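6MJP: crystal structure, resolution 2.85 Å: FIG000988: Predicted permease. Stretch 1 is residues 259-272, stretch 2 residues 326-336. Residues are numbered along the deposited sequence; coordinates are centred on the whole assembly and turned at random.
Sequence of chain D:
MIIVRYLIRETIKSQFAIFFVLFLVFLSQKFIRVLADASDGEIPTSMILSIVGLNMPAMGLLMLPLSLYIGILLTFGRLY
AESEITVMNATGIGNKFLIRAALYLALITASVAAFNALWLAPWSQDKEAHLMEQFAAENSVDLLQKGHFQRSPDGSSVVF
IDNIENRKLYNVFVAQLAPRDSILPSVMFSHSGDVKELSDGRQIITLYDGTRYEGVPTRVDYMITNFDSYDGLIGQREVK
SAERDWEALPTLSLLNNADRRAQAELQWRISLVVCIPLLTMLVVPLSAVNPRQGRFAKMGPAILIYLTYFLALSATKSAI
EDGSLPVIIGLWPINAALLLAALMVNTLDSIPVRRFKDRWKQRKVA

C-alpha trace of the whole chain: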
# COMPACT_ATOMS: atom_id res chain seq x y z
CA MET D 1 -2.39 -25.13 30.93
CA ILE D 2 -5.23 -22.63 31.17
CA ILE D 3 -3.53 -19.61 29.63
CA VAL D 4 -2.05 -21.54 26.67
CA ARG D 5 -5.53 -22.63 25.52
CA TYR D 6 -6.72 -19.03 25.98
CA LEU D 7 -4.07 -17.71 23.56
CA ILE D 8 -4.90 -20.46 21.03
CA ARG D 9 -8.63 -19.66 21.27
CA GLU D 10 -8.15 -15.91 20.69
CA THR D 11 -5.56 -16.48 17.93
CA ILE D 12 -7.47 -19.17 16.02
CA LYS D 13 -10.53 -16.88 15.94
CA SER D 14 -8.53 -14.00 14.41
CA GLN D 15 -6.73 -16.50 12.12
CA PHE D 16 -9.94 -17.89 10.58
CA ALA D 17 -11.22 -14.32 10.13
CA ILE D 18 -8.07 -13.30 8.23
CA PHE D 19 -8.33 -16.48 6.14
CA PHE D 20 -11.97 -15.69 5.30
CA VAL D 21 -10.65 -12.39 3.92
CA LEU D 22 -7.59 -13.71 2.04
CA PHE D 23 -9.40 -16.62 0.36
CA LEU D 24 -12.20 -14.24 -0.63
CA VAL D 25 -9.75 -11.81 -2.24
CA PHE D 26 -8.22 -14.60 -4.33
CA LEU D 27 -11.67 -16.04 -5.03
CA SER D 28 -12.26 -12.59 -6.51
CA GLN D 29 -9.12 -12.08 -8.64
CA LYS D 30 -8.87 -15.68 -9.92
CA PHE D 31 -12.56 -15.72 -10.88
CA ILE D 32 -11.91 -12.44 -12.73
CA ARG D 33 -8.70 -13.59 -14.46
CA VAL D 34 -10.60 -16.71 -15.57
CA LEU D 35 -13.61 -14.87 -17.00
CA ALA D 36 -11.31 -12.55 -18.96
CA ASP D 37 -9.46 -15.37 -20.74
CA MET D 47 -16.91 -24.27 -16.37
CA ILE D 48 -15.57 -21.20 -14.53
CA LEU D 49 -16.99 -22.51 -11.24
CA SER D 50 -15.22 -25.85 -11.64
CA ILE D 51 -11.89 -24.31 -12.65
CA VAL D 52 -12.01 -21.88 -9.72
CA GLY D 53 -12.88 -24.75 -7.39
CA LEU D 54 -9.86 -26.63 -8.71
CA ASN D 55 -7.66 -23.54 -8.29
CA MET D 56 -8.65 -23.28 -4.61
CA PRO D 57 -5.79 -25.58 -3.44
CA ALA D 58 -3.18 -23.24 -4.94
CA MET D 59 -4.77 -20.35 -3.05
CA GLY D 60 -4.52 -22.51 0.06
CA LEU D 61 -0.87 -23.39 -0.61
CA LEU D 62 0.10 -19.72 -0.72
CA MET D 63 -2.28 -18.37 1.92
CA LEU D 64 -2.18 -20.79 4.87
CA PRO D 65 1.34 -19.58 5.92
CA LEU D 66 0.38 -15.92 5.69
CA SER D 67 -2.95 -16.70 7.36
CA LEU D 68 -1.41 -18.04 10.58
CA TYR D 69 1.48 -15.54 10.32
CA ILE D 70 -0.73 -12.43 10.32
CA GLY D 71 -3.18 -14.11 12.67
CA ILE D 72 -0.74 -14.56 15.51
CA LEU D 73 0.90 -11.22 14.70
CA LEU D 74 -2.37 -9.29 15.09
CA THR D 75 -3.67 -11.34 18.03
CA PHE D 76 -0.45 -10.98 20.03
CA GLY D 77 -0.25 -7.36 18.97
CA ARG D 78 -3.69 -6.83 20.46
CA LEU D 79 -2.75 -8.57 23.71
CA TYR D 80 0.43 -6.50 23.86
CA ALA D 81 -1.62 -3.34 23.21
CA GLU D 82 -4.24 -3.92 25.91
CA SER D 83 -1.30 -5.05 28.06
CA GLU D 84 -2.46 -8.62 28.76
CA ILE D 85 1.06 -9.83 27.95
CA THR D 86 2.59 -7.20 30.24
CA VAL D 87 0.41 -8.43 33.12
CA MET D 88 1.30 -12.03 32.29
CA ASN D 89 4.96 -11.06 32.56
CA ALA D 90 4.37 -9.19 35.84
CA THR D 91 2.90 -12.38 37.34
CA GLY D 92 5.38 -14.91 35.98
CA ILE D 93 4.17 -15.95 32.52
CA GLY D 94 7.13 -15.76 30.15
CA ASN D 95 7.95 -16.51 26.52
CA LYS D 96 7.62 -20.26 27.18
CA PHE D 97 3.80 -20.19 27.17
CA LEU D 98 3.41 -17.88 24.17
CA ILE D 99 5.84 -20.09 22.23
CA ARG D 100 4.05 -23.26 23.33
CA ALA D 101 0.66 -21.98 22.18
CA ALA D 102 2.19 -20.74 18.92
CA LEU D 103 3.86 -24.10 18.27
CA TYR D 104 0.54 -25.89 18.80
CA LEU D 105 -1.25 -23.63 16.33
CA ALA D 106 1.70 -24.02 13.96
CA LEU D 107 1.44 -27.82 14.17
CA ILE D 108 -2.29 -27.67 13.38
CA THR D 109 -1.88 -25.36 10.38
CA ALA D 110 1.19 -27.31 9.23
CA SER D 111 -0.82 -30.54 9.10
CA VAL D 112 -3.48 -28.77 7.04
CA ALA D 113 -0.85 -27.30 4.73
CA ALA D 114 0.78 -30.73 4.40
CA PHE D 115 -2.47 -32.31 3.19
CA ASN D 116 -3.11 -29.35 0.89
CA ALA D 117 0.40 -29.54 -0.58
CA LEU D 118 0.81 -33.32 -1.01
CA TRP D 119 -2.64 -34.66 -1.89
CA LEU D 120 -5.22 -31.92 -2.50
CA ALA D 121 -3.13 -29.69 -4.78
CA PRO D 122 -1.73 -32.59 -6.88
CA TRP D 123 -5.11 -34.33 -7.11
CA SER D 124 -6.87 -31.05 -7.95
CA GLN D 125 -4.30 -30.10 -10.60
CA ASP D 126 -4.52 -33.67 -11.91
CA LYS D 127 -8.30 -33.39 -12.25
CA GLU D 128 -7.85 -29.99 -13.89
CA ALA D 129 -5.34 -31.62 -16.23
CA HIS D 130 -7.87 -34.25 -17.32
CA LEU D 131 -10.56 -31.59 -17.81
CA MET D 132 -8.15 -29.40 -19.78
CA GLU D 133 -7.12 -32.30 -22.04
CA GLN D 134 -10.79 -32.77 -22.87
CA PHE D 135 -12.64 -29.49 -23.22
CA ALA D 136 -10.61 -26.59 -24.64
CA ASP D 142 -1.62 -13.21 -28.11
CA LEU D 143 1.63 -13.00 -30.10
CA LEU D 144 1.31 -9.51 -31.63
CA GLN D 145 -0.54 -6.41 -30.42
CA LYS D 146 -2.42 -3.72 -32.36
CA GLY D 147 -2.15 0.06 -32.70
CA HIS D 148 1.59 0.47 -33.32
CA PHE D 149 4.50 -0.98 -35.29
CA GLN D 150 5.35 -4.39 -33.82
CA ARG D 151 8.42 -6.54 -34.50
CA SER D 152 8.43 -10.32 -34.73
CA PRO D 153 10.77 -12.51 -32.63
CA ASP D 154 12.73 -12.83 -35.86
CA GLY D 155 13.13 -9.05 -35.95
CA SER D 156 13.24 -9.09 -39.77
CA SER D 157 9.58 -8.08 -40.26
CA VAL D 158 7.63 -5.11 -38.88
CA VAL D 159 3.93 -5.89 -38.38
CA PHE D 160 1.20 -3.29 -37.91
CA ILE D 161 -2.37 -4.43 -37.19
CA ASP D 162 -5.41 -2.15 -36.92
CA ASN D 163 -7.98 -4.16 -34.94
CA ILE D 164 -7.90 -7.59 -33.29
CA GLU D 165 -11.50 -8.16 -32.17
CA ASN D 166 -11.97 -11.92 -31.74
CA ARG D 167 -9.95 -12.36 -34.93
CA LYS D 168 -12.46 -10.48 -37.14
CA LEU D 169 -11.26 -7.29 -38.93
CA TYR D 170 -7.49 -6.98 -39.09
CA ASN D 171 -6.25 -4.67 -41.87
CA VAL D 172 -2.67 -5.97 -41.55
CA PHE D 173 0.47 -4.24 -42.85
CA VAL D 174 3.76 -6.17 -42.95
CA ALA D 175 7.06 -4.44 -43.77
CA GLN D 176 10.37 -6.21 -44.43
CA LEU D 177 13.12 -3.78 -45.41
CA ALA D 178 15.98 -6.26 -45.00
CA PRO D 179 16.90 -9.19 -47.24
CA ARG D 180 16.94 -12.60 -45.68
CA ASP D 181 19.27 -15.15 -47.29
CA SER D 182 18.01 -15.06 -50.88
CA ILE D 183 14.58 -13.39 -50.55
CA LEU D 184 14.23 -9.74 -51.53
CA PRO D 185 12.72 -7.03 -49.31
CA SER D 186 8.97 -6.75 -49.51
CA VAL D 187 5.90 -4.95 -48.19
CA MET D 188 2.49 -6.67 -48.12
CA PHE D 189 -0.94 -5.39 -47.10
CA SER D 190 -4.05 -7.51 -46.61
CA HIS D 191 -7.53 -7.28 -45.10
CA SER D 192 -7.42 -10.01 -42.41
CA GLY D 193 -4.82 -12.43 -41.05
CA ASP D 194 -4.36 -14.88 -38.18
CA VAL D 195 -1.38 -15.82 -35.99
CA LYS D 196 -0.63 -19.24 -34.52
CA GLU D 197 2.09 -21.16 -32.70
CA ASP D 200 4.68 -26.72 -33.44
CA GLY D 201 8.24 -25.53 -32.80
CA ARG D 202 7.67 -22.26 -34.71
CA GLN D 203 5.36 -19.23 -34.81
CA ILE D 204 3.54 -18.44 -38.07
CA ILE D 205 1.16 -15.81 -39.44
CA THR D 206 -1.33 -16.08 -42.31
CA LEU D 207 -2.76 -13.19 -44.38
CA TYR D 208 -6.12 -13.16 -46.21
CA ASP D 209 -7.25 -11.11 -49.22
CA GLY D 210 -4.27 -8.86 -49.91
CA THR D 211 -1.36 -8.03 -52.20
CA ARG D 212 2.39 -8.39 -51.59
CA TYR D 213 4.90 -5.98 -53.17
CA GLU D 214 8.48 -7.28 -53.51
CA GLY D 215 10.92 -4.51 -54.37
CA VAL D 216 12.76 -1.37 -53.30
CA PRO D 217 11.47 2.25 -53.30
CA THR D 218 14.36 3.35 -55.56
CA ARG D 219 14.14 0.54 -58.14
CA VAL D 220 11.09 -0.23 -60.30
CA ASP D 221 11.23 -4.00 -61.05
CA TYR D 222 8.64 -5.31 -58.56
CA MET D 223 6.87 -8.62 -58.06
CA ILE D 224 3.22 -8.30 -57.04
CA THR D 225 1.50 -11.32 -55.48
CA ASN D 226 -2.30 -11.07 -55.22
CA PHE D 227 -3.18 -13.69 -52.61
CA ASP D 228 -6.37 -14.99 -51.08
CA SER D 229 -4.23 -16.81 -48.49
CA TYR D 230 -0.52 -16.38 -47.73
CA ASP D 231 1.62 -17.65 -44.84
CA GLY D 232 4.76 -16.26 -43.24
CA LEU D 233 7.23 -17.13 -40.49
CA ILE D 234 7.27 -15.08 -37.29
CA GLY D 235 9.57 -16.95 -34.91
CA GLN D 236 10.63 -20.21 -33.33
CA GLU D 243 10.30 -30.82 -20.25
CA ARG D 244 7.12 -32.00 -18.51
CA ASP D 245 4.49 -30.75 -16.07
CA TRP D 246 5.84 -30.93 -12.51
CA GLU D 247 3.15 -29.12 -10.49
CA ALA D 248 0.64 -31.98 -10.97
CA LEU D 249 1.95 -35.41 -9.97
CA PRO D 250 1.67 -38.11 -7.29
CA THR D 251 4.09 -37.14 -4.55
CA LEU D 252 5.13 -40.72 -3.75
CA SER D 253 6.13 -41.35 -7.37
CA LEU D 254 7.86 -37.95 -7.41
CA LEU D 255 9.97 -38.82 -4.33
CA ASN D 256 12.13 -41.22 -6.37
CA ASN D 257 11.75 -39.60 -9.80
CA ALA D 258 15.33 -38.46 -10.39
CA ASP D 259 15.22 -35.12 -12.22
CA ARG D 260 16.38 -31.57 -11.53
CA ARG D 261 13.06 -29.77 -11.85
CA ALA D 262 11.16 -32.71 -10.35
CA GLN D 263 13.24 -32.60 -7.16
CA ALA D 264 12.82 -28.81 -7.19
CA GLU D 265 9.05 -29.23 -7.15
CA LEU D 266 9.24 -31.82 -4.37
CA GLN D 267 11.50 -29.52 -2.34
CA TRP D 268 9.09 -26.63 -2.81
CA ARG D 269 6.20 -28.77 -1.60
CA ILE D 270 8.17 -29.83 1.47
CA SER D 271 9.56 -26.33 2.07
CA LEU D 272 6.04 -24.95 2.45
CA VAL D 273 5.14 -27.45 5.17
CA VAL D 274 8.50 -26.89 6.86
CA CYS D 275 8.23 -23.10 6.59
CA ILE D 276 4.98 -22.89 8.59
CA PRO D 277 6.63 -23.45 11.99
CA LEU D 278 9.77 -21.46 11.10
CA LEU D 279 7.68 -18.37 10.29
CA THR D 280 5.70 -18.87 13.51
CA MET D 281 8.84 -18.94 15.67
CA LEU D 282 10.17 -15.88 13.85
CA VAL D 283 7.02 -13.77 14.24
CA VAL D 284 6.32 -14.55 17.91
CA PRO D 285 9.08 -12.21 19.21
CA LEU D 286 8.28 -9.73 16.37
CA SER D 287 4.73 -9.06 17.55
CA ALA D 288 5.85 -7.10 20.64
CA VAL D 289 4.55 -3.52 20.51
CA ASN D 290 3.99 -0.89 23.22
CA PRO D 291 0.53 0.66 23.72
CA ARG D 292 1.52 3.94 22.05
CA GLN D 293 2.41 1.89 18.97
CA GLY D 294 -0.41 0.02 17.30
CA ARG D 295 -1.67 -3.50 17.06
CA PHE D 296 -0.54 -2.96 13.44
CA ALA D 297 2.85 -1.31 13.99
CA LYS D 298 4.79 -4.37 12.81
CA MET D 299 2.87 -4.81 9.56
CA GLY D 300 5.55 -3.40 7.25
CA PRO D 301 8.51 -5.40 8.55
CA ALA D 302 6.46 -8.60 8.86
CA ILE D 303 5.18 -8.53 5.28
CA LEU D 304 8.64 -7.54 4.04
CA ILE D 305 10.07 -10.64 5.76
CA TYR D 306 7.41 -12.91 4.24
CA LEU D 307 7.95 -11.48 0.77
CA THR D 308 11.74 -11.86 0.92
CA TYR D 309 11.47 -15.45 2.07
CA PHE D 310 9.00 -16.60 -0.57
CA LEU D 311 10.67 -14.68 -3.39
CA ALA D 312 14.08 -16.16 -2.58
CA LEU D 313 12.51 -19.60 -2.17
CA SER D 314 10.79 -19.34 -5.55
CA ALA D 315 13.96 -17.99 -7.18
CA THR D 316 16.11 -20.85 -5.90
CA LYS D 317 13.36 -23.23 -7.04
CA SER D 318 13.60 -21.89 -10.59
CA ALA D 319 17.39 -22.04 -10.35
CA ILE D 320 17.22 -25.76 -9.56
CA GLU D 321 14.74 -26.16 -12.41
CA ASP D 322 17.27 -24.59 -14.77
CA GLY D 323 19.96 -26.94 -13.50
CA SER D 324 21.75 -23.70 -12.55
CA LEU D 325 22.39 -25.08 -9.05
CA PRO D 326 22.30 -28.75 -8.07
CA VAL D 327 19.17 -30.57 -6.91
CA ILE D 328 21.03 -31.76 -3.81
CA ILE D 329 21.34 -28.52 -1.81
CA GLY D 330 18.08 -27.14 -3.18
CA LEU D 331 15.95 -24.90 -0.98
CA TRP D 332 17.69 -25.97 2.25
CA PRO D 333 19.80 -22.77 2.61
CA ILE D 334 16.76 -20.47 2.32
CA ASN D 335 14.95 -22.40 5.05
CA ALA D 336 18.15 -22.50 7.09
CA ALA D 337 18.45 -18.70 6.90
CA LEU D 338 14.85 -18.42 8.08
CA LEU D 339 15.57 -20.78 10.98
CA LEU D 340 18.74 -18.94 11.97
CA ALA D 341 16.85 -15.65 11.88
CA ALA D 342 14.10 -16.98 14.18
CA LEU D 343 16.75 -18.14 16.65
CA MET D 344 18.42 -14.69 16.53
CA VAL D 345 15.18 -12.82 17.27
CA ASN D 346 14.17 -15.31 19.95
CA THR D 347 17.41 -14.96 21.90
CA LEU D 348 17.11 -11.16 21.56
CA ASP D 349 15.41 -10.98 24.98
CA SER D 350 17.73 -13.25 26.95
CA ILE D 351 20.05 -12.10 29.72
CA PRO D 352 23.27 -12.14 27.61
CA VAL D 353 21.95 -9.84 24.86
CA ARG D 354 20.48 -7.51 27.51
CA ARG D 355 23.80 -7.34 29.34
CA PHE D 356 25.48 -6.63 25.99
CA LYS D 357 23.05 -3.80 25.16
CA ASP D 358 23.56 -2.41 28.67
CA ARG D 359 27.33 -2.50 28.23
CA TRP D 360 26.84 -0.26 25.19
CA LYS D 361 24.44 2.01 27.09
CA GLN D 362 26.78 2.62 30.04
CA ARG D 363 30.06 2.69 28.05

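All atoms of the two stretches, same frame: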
# COMPACT_ATOMS: atom_id res chain seq x y z
N ASP D 259 15.16 -36.18 -11.23
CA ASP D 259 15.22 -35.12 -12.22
C ASP D 259 15.40 -33.79 -11.50
O ASP D 259 14.93 -33.63 -10.37
CB ASP D 259 13.96 -35.08 -13.10
CG ASP D 259 14.10 -34.15 -14.28
OD1 ASP D 259 15.23 -33.65 -14.50
OD2 ASP D 259 13.10 -33.92 -14.99
N ARG D 260 16.08 -32.85 -12.16
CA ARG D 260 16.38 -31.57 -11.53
C ARG D 260 15.11 -30.83 -11.15
O ARG D 260 14.89 -30.50 -9.97
CB ARG D 260 17.24 -30.72 -12.46
N ARG D 261 14.26 -30.55 -12.13
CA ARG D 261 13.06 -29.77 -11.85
C ARG D 261 12.06 -30.56 -11.02
O ARG D 261 11.32 -29.97 -10.22
CB ARG D 261 12.43 -29.29 -13.15
N ALA D 262 12.03 -31.88 -11.18
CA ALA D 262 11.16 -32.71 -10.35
C ALA D 262 11.53 -32.57 -8.87
O ALA D 262 10.68 -32.26 -8.03
CB ALA D 262 11.25 -34.17 -10.80
N GLN D 263 12.81 -32.78 -8.54
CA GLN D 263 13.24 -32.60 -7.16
C GLN D 263 13.01 -31.17 -6.68
O GLN D 263 12.73 -30.95 -5.49
CB GLN D 263 14.71 -32.98 -7.00
CG GLN D 263 14.98 -34.44 -7.29
CD GLN D 263 14.15 -35.37 -6.43
OE1 GLN D 263 14.41 -35.52 -5.24
NE2 GLN D 263 13.13 -35.98 -7.03
N ALA D 264 13.12 -30.19 -7.58
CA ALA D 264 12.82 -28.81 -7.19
C ALA D 264 11.37 -28.67 -6.77
O ALA D 264 11.06 -28.00 -5.77
CB ALA D 264 13.13 -27.86 -8.35
N GLU D 265 10.46 -29.30 -7.51
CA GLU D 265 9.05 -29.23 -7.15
C GLU D 265 8.80 -29.92 -5.82
O GLU D 265 8.08 -29.39 -4.96
CB GLU D 265 8.19 -29.84 -8.25
CG GLU D 265 6.73 -30.05 -7.87
CD GLU D 265 5.98 -28.75 -7.59
OE1 GLU D 265 5.09 -28.75 -6.72
OE2 GLU D 265 6.27 -27.72 -8.25
N LEU D 266 9.41 -31.10 -5.63
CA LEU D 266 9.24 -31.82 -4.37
C LEU D 266 9.79 -31.01 -3.20
O LEU D 266 9.18 -30.98 -2.12
CB LEU D 266 9.94 -33.18 -4.45
CG LEU D 266 9.93 -34.01 -3.17
CD1 LEU D 266 8.50 -34.36 -2.78
CD2 LEU D 266 10.76 -35.26 -3.34
N GLN D 267 10.93 -30.35 -3.40
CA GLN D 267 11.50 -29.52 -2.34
C GLN D 267 10.66 -28.29 -2.06
O GLN D 267 10.63 -27.82 -0.92
CB GLN D 267 12.92 -29.11 -2.70
CG GLN D 267 13.87 -30.26 -2.76
CD GLN D 267 15.29 -29.80 -2.84
OE1 GLN D 267 15.69 -28.85 -2.17
NE2 GLN D 267 16.08 -30.47 -3.68
N TRP D 268 9.99 -27.74 -3.07
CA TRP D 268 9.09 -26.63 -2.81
C TRP D 268 7.91 -27.09 -1.98
O TRP D 268 7.53 -26.44 -1.01
CB TRP D 268 8.63 -25.98 -4.11
CG TRP D 268 8.12 -24.56 -3.96
CD1 TRP D 268 8.83 -23.47 -3.51
CD2 TRP D 268 6.80 -24.07 -4.26
NE1 TRP D 268 8.03 -22.35 -3.51
CE2 TRP D 268 6.79 -22.69 -3.96
CE3 TRP D 268 5.63 -24.67 -4.74
CZ2 TRP D 268 5.65 -21.90 -4.14
CZ3 TRP D 268 4.51 -23.88 -4.91
CH2 TRP D 268 4.52 -22.51 -4.61
N ARG D 269 7.32 -28.23 -2.35
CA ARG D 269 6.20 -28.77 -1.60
C ARG D 269 6.57 -29.01 -0.14
O ARG D 269 5.81 -28.68 0.77
CB ARG D 269 5.69 -30.05 -2.24
CG ARG D 269 5.05 -29.85 -3.59
CD ARG D 269 4.62 -31.17 -4.21
NE ARG D 269 4.02 -30.97 -5.53
CZ ARG D 269 3.56 -31.95 -6.30
NH1 ARG D 269 3.63 -33.21 -5.90
NH2 ARG D 269 3.02 -31.67 -7.48
N ILE D 270 7.76 -29.58 0.09
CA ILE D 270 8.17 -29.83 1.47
C ILE D 270 8.58 -28.54 2.15
O ILE D 270 8.40 -28.40 3.37
CB ILE D 270 9.30 -30.88 1.52
CG1 ILE D 270 9.52 -31.36 2.95
CG2 ILE D 270 10.60 -30.33 1.00
CD1 ILE D 270 10.71 -32.29 3.10
N SER D 271 9.11 -27.56 1.41
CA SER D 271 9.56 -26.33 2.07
C SER D 271 8.39 -25.51 2.57
O SER D 271 8.54 -24.74 3.52
CB SER D 271 10.43 -25.49 1.15
OG SER D 271 9.66 -24.93 0.10
N LEU D 272 7.22 -25.63 1.94
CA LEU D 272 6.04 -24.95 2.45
C LEU D 272 5.64 -25.50 3.81
O LEU D 272 5.44 -24.74 4.77
CB LEU D 272 4.90 -25.08 1.45
CG LEU D 272 5.08 -24.46 0.06
CD1 LEU D 272 3.90 -24.79 -0.83
CD2 LEU D 272 5.28 -22.95 0.15
N PRO D 326 22.63 -27.33 -8.13
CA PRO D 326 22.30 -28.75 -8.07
C PRO D 326 21.03 -29.01 -7.27
O PRO D 326 20.60 -28.21 -6.44
CB PRO D 326 23.53 -29.38 -7.39
CG PRO D 326 24.14 -28.25 -6.62
CD PRO D 326 23.91 -27.03 -7.45
N VAL D 327 20.42 -30.17 -7.55
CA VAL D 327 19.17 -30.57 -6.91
C VAL D 327 19.45 -31.28 -5.60
O VAL D 327 18.59 -32.00 -5.07
CB VAL D 327 18.33 -31.45 -7.85
N ILE D 328 20.66 -31.10 -5.05
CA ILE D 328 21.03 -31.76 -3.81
C ILE D 328 21.09 -30.79 -2.64
O ILE D 328 20.82 -31.20 -1.50
CB ILE D 328 22.37 -32.52 -3.96
CG1 ILE D 328 22.62 -33.40 -2.74
CG2 ILE D 328 23.54 -31.57 -4.13
CD1 ILE D 328 23.86 -34.25 -2.87
N ILE D 329 21.43 -29.53 -2.87
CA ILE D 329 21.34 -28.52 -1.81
C ILE D 329 19.99 -27.82 -1.84
O ILE D 329 19.42 -27.54 -0.78
CB ILE D 329 22.52 -27.53 -1.92
CG1 ILE D 329 22.44 -26.72 -3.21
CG2 ILE D 329 23.85 -28.27 -1.85
CD1 ILE D 329 23.49 -25.63 -3.31
N GLY D 330 19.46 -27.55 -3.03
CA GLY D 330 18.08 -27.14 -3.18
C GLY D 330 17.70 -25.93 -2.35
O GLY D 330 18.45 -24.96 -2.24
N LEU D 331 16.51 -26.00 -1.75
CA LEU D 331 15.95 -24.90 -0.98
C LEU D 331 16.35 -24.95 0.49
O LEU D 331 15.87 -24.14 1.28
CB LEU D 331 14.42 -24.91 -1.09
CG LEU D 331 13.85 -25.19 -2.48
CD1 LEU D 331 12.35 -25.29 -2.39
CD2 LEU D 331 14.27 -24.12 -3.50
N TRP D 332 17.22 -25.89 0.87
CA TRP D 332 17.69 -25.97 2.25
C TRP D 332 18.30 -24.67 2.76
O TRP D 332 17.94 -24.26 3.87
CB TRP D 332 18.69 -27.13 2.39
CG TRP D 332 18.08 -28.50 2.29
CD1 TRP D 332 17.72 -29.16 1.14
CD2 TRP D 332 17.78 -29.39 3.37
NE1 TRP D 332 17.21 -30.39 1.45
CE2 TRP D 332 17.23 -30.56 2.81
CE3 TRP D 332 17.91 -29.31 4.76
CZ2 TRP D 332 16.82 -31.65 3.59
CZ3 TRP D 332 17.50 -30.38 5.53
CH2 TRP D 332 16.96 -31.54 4.94
N PRO D 333 19.21 -23.99 2.04
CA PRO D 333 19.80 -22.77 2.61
C PRO D 333 18.79 -21.66 2.87
O PRO D 333 18.94 -20.94 3.87
CB PRO D 333 20.85 -22.36 1.57
CG PRO D 333 20.39 -22.99 0.30
CD PRO D 333 19.79 -24.29 0.72
N ILE D 334 17.76 -21.50 2.04
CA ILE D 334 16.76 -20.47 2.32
C ILE D 334 16.04 -20.77 3.63
O ILE D 334 15.86 -19.88 4.47
CB ILE D 334 15.76 -20.33 1.16
CG1 ILE D 334 16.49 -20.12 -0.17
CG2 ILE D 334 14.81 -19.17 1.44
CD1 ILE D 334 17.27 -18.83 -0.22
N ASN D 335 15.59 -22.01 3.80
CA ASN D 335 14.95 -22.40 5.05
C ASN D 335 15.91 -22.28 6.22
O ASN D 335 15.52 -21.86 7.32
CB ASN D 335 14.41 -23.82 4.96
CG ASN D 335 13.37 -23.97 3.88
OD1 ASN D 335 12.17 -24.01 4.16
ND2 ASN D 335 13.81 -24.03 2.64
N ALA D 336 17.18 -22.64 6.01
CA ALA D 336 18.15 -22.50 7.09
C ALA D 336 18.29 -21.04 7.52
O ALA D 336 18.33 -20.75 8.71
CB ALA D 336 19.51 -23.07 6.64

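A turn that lies against a helix often leaves a backbone amide without a partner, and a long polar side chain on the helix can supply one. The contact between residues 259-272 and 326-336 of this predicted permease is a compact example. The first stretch is helical from Arg 260 onward; the second is an irregular segment that passes through a type II' turn, Ile 329 to Trp 332, before a new helix begins at Trp 332. They bury 398 Å² between them, and Gln 267, Leu 331 and Val 327 cover the most surface.

Gln 267 is the center of the arrangement. Its CA-to-CB bond points toward the turn, and with chi1 in m and chi2 in t the chain reaches far enough for its amide to meet the backbone. Leu 331 N donates a hydrogen bond to Gln 267 OE1 at 3.0 Å, with an angle of 155° at the hydrogen. Inside the turn, Trp 332 N bonds to Ile 329 O at 3.2 Å, so the glutamine serves an amide that this closing bond leaves free. At the other end of the same carboxamide, Gln 267 NE2 lies 3.3 Å from Val 327 O. The close fit leaves little room at Gly 330, whose CA is 3.1 Å from Gln 267 OE1: an ideally placed CB there would fall only 1.7 Å from that oxygen. Its positive phi of 55° independently favors glycine.

Leu 331 adds an apolar contact to the polar one. Its side chain also points toward the helix, placing CD1 3.9 Å from Gln 267 CB and 4.1 Å from Trp 268 CD1. The methyl meets the indole at its edge, near the ring plane, although the CA-to-CB bond of Trp 268 points away. The same Leu 331 CD1 lies 3.7 Å from Ser 271 OG, a hydroxyl already engaged within its own helix, where Ser 271 OG donates to Trp 268 O at 2.8 Å.

Val 327 makes the contact nearer the start of the helix, where Val 327 CA is 5.5 Å from Arg 260 CA. Its modeled side chain stops at CB, which sits 4.0 Å from Gln 263 CB; the end of Gln 263 then leads away. Beyond the turn, Asn 335 faces the helix, with OD1 3.8 Å from Ser 271 CB, while Asn 335 ND2 donates a very short 2.5 Å hydrogen bond to Leu 331 O. The principle is economical: one glutamine satisfies a turn amide while its aliphatic portion packs against the neighboring leucine.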